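Local coordinates for FYVE, RhoGEF and PH domain-containing protein 5 (Homo sapiens, PDB 3MPX), which activates the small GTPase CDC42 by exchanging its bound GDP for GTP, and mediates CDC42 activation in response to VEGF, at residues Asp47-Met59 and His140-Glu152. Numbering follows the deposited sequence.
Sequences DFHGAVMRALDDM and HSPRLAAAVREFE
Ala51 and Ala55 meet Ala147 where two nearly antiparallel helices of the all-helical DH (RhoGEF) domain pack, at one end of its elongated bundle. These small residues let the segment axes of 47-59 and 142-152 approach to 8.8 Å, with Ala147 CB 3.5 Å from Ala51 O and 3.9 Å from Ala55 CB. Near the Met59 end of the contact, the Arg143 chain bends at chi2 (71°), which lays its guanidinium flat over Ala55 CA. NE donates to the anti lone pair of Asp58 OD2 (2.8 Å), which sits at the guanidinium edge, near its plane, forming a salt bridge. Replacing Arg143 with an alanine is likely to leave the Asp58 carboxylate without this charged mate and to uncover the backbone at Ala55. Leu144 CD1 reaches Val52 CG1 and Leu56 CD2, while Met59 CE abuts Leu144 CB at 3.5 Å. At the other end, Phe48 sets its CB over one face of the Phe151 ring, 3.6 Å from the centroid, a CH-pi contact; the two rings are inclined at 48°. Leu79, Leu134 and Leu166 of helices 66-98, 117-138 and 162-184 also touch Phe48, and Arg165 makes a cation-pi contact with Phe151. Ser141 N-caps helix 142-152, its OG accepting from Leu144 N at 3.1 Å.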
loop_
_atom_site.group_PDB
_atom_site.type_symbol
_atom_site.label_atom_id
_atom_site.label_comp_id
_atom_site.label_asym_id
_atom_site.label_seq_id
_atom_site.Cartn_x
_atom_site.Cartn_y
_atom_site.Cartn_z
ATOM N N ASP A 47 11.735 8.303 -17.103
ATOM C CA ASP A 47 12.846 7.389 -16.863
ATOM C C ASP A 47 12.521 5.902 -17.044
ATOM O O ASP A 47 13.446 5.096 -17.215
ATOM C CB ASP A 47 13.440 7.650 -15.466
ATOM C CG ASP A 47 13.692 9.127 -15.140
ATOM O OD1 ASP A 47 13.717 9.960 -16.088
ATOM O OD2 ASP A 47 13.849 9.453 -13.937
ATOM N N PHE A 48 11.242 5.523 -16.990
ATOM C CA PHE A 48 10.905 4.123 -17.161
ATOM C C PHE A 48 10.201 3.918 -18.496
ATOM O O PHE A 48 10.802 3.324 -19.382
ATOM C CB PHE A 48 10.108 3.574 -15.972
ATOM C CG PHE A 48 9.658 2.141 -16.125
ATOM C CD1 PHE A 48 10.565 1.096 -16.026
ATOM C CD2 PHE A 48 8.326 1.837 -16.353
ATOM C CE1 PHE A 48 10.145 -0.223 -16.154
ATOM C CE2 PHE A 48 7.906 0.518 -16.474
ATOM C CZ PHE A 48 8.818 -0.506 -16.376
ATOM N N HIS A 49 8.976 4.435 -18.667
ATOM C CA HIS A 49 8.242 4.281 -19.911
ATOM C C HIS A 49 9.086 4.798 -21.103
ATOM O O HIS A 49 9.372 4.015 -22.017
ATOM C CB HIS A 49 6.869 4.963 -19.804
ATOM C CG HIS A 49 6.178 5.192 -21.113
ATOM N ND1 HIS A 49 5.130 4.397 -21.519
ATOM C CD2 HIS A 49 6.392 6.150 -22.047
ATOM C CE1 HIS A 49 4.756 4.867 -22.696
ATOM N NE2 HIS A 49 5.503 5.911 -23.064
ATOM N N GLY A 50 9.510 6.067 -21.056
ATOM C CA GLY A 50 10.313 6.695 -22.100
ATOM C C GLY A 50 11.550 5.908 -22.501
ATOM O O GLY A 50 11.749 5.631 -23.687
ATOM N N ALA A 51 12.373 5.497 -21.506
ATOM C CA ALA A 51 13.606 4.737 -21.739
ATOM C C ALA A 51 13.342 3.337 -22.307
ATOM O O ALA A 51 14.123 2.855 -23.133
ATOM C CB ALA A 51 14.417 4.646 -20.459
ATOM N N VAL A 52 12.242 2.696 -21.878
ATOM C CA VAL A 52 11.869 1.366 -22.359
ATOM C C VAL A 52 11.275 1.484 -23.779
ATOM O O VAL A 52 11.638 0.684 -24.645
ATOM C CB VAL A 52 10.971 0.601 -21.367
ATOM C CG1 VAL A 52 10.720 -0.821 -21.840
ATOM C CG2 VAL A 52 11.603 0.583 -19.974
HETATM N N MSE A 53 10.441 2.522 -24.040
HETATM C CA MSE A 53 9.890 2.766 -25.380
HETATM C C MSE A 53 11.051 2.973 -26.373
HETATM O O MSE A 53 11.090 2.296 -27.406
HETATM C CB MSE A 53 8.908 3.946 -25.401
HETATM C CG MSE A 53 7.577 3.652 -24.701
HETATM SE SE MSE A 53 6.674 1.962 -25.207
HETATM C CE MSE A 53 5.786 2.610 -26.845
ATOM N N ARG A 54 12.045 3.819 -25.994
ATOM C CA ARG A 54 13.258 4.090 -26.775
ATOM C C ARG A 54 13.994 2.782 -27.082
ATOM O O ARG A 54 14.308 2.530 -28.248
ATOM C CB ARG A 54 14.197 5.082 -26.049
ATOM C CG ARG A 54 13.854 6.544 -26.262
ATOM C CD ARG A 54 14.854 7.458 -25.578
ATOM N NE ARG A 54 14.428 7.825 -24.225
ATOM C CZ ARG A 54 15.207 7.778 -23.147
ATOM N NH1 ARG A 54 14.729 8.135 -21.961
ATOM N NH2 ARG A 54 16.471 7.369 -23.244
ATOM N N ALA A 55 14.208 1.928 -26.063
ATOM C CA ALA A 55 14.873 0.635 -26.252
ATOM C C ALA A 55 14.074 -0.269 -27.192
ATOM O O ALA A 55 14.616 -0.673 -28.216
ATOM C CB ALA A 55 15.100 -0.056 -24.912
ATOM N N LEU A 56 12.782 -0.559 -26.867
ATOM C CA LEU A 56 11.892 -1.431 -27.653
ATOM C C LEU A 56 11.807 -0.994 -29.123
ATOM O O LEU A 56 11.861 -1.861 -29.996
ATOM C CB LEU A 56 10.490 -1.572 -27.015
ATOM C CG LEU A 56 10.385 -2.276 -25.640
ATOM C CD1 LEU A 56 8.956 -2.247 -25.115
ATOM C CD2 LEU A 56 10.888 -3.704 -25.691
ATOM N N ASP A 57 11.776 0.342 -29.396
ATOM C CA ASP A 57 11.802 0.919 -30.756
ATOM C C ASP A 57 13.071 0.497 -31.514
ATOM O O ASP A 57 12.987 0.244 -32.723
ATOM C CB ASP A 57 11.702 2.456 -30.739
ATOM C CG ASP A 57 10.346 3.056 -30.373
ATOM O OD1 ASP A 57 9.313 2.349 -30.513
ATOM O OD2 ASP A 57 10.314 4.242 -29.963
ATOM N N ASP A 58 14.235 0.384 -30.799
ATOM C CA ASP A 58 15.513 -0.057 -31.384
ATOM C C ASP A 58 15.479 -1.560 -31.677
ATOM O O ASP A 58 16.034 -2.023 -32.683
ATOM C CB ASP A 58 16.689 0.238 -30.440
ATOM C CG ASP A 58 17.091 1.686 -30.236
ATOM O OD1 ASP A 58 16.761 2.521 -31.095
ATOM O OD2 ASP A 58 17.800 1.969 -29.246
HETATM N N MSE A 59 14.840 -2.320 -30.773
HETATM C CA MSE A 59 14.739 -3.780 -30.848
HETATM C C MSE A 59 13.836 -4.250 -31.953
HETATM O O MSE A 59 13.900 -5.424 -32.325
HETATM C CB MSE A 59 14.286 -4.374 -29.526
HETATM C CG MSE A 59 15.291 -4.207 -28.422
HETATM SE SE MSE A 59 14.443 -4.657 -26.740
HETATM C CE MSE A 59 14.834 -3.153 -25.904
ATOM N N HIS A 140 18.519 -11.432 -21.700
ATOM C CA HIS A 140 19.047 -11.753 -23.024
ATOM C C HIS A 140 18.798 -10.616 -24.018
ATOM O O HIS A 140 18.707 -10.843 -25.228
ATOM C CB HIS A 140 18.473 -13.093 -23.532
ATOM C CG HIS A 140 16.983 -13.129 -23.620
ATOM N ND1 HIS A 140 16.292 -12.392 -24.579
ATOM C CD2 HIS A 140 16.096 -13.847 -22.895
ATOM C CE1 HIS A 140 15.011 -12.667 -24.390
ATOM N NE2 HIS A 140 14.841 -13.542 -23.393
ATOM N N SER A 141 18.696 -9.391 -23.492
ATOM C CA SER A 141 18.476 -8.175 -24.260
ATOM C C SER A 141 19.315 -7.025 -23.684
ATOM O O SER A 141 18.802 -6.232 -22.890
ATOM C CB SER A 141 16.991 -7.816 -24.297
ATOM O OG SER A 141 16.764 -6.530 -24.851
ATOM N N PRO A 142 20.596 -6.901 -24.104
ATOM C CA PRO A 142 21.436 -5.796 -23.612
ATOM C C PRO A 142 20.750 -4.421 -23.651
ATOM O O PRO A 142 20.804 -3.719 -22.659
ATOM C CB PRO A 142 22.664 -5.864 -24.529
ATOM C CG PRO A 142 22.775 -7.303 -24.888
ATOM C CD PRO A 142 21.351 -7.765 -25.039
ATOM N N ARG A 143 20.059 -4.077 -24.749
ATOM C CA ARG A 143 19.317 -2.817 -24.925
ATOM C C ARG A 143 18.194 -2.643 -23.864
ATOM O O ARG A 143 18.068 -1.559 -23.284
ATOM C CB ARG A 143 18.737 -2.749 -26.355
ATOM C CG ARG A 143 18.128 -1.415 -26.763
ATOM C CD ARG A 143 19.164 -0.323 -26.974
ATOM N NE ARG A 143 18.607 1.013 -26.773
ATOM C CZ ARG A 143 18.327 1.536 -25.581
ATOM N NH1 ARG A 143 18.508 0.825 -24.477
ATOM N NH2 ARG A 143 17.818 2.756 -25.488
ATOM N N LEU A 144 17.368 -3.689 -23.635
ATOM C CA LEU A 144 16.318 -3.599 -22.630
ATOM C C LEU A 144 16.956 -3.574 -21.227
ATOM O O LEU A 144 16.516 -2.786 -20.374
ATOM C CB LEU A 144 15.289 -4.734 -22.763
ATOM C CG LEU A 144 13.988 -4.559 -21.948
ATOM C CD1 LEU A 144 13.070 -3.559 -22.582
ATOM C CD2 LEU A 144 13.258 -5.876 -21.791
ATOM N N ALA A 145 18.037 -4.374 -21.014
ATOM C CA ALA A 145 18.747 -4.381 -19.744
ATOM C C ALA A 145 19.304 -2.990 -19.446
ATOM O O ALA A 145 19.078 -2.486 -18.358
ATOM C CB ALA A 145 19.846 -5.418 -19.748
ATOM N N ALA A 146 19.902 -2.329 -20.448
ATOM C CA ALA A 146 20.454 -0.974 -20.368
ATOM C C ALA A 146 19.374 0.024 -19.987
ATOM O O ALA A 146 19.672 0.953 -19.243
ATOM C CB ALA A 146 21.081 -0.575 -21.700
ATOM N N ALA A 147 18.125 -0.161 -20.487
ATOM C CA ALA A 147 17.015 0.745 -20.192
ATOM C C ALA A 147 16.539 0.566 -18.759
ATOM O O ALA A 147 16.406 1.559 -18.041
ATOM C CB ALA A 147 15.866 0.532 -21.167
ATOM N N VAL A 148 16.331 -0.697 -18.334
ATOM C CA VAL A 148 15.865 -1.013 -16.986
ATOM C C VAL A 148 16.902 -0.628 -15.912
ATOM O O VAL A 148 16.501 0.004 -14.929
ATOM C CB VAL A 148 15.355 -2.455 -16.861
ATOM C CG1 VAL A 148 15.044 -2.806 -15.411
ATOM C CG2 VAL A 148 14.102 -2.619 -17.708
ATOM N N ARG A 149 18.214 -0.932 -16.119
ATOM C CA ARG A 149 19.306 -0.535 -15.202
ATOM C C ARG A 149 19.198 0.969 -14.949
ATOM O O ARG A 149 18.918 1.359 -13.813
ATOM C CB ARG A 149 20.699 -0.833 -15.800
ATOM C CG ARG A 149 21.139 -2.293 -15.741
ATOM C CD ARG A 149 22.639 -2.472 -15.923
ATOM N NE ARG A 149 23.176 -1.828 -17.125
ATOM C CZ ARG A 149 23.191 -2.370 -18.343
ATOM N NH1 ARG A 149 22.659 -3.572 -18.552
ATOM N NH2 ARG A 149 23.724 -1.707 -19.365
ATOM N N GLU A 150 19.319 1.797 -16.034
ATOM C CA GLU A 150 19.207 3.268 -16.043
ATOM C C GLU A 150 18.022 3.795 -15.206
ATOM O O GLU A 150 18.106 4.887 -14.642
ATOM C CB GLU A 150 19.092 3.799 -17.484
ATOM N N PHE A 151 16.927 3.024 -15.136
ATOM C CA PHE A 151 15.768 3.383 -14.344
ATOM C C PHE A 151 15.990 2.957 -12.907
ATOM O O PHE A 151 15.891 3.818 -12.032
ATOM C CB PHE A 151 14.476 2.783 -14.916
ATOM C CG PHE A 151 13.300 2.812 -13.964
ATOM C CD1 PHE A 151 12.725 4.021 -13.575
ATOM C CD2 PHE A 151 12.762 1.632 -13.464
ATOM C CE1 PHE A 151 11.637 4.043 -12.704
ATOM C CE2 PHE A 151 11.670 1.657 -12.596
ATOM C CZ PHE A 151 11.121 2.860 -12.218
ATOM N N GLU A 152 16.305 1.645 -12.656
ATOM C CA GLU A 152 16.570 1.040 -11.322
ATOM C C GLU A 152 17.637 1.835 -10.507
ATOM O O GLU A 152 17.787 1.646 -9.296
ATOM C CB GLU A 152 16.975 -0.434 -11.460
ATOM C CG GLU A 152 15.816 -1.341 -11.844
ATOM C CD GLU A 152 16.123 -2.820 -12.010
ATOM O OE1 GLU A 152 17.199 -3.160 -12.555
ATOM O OE2 GLU A 152 15.243 -3.642 -11.669
#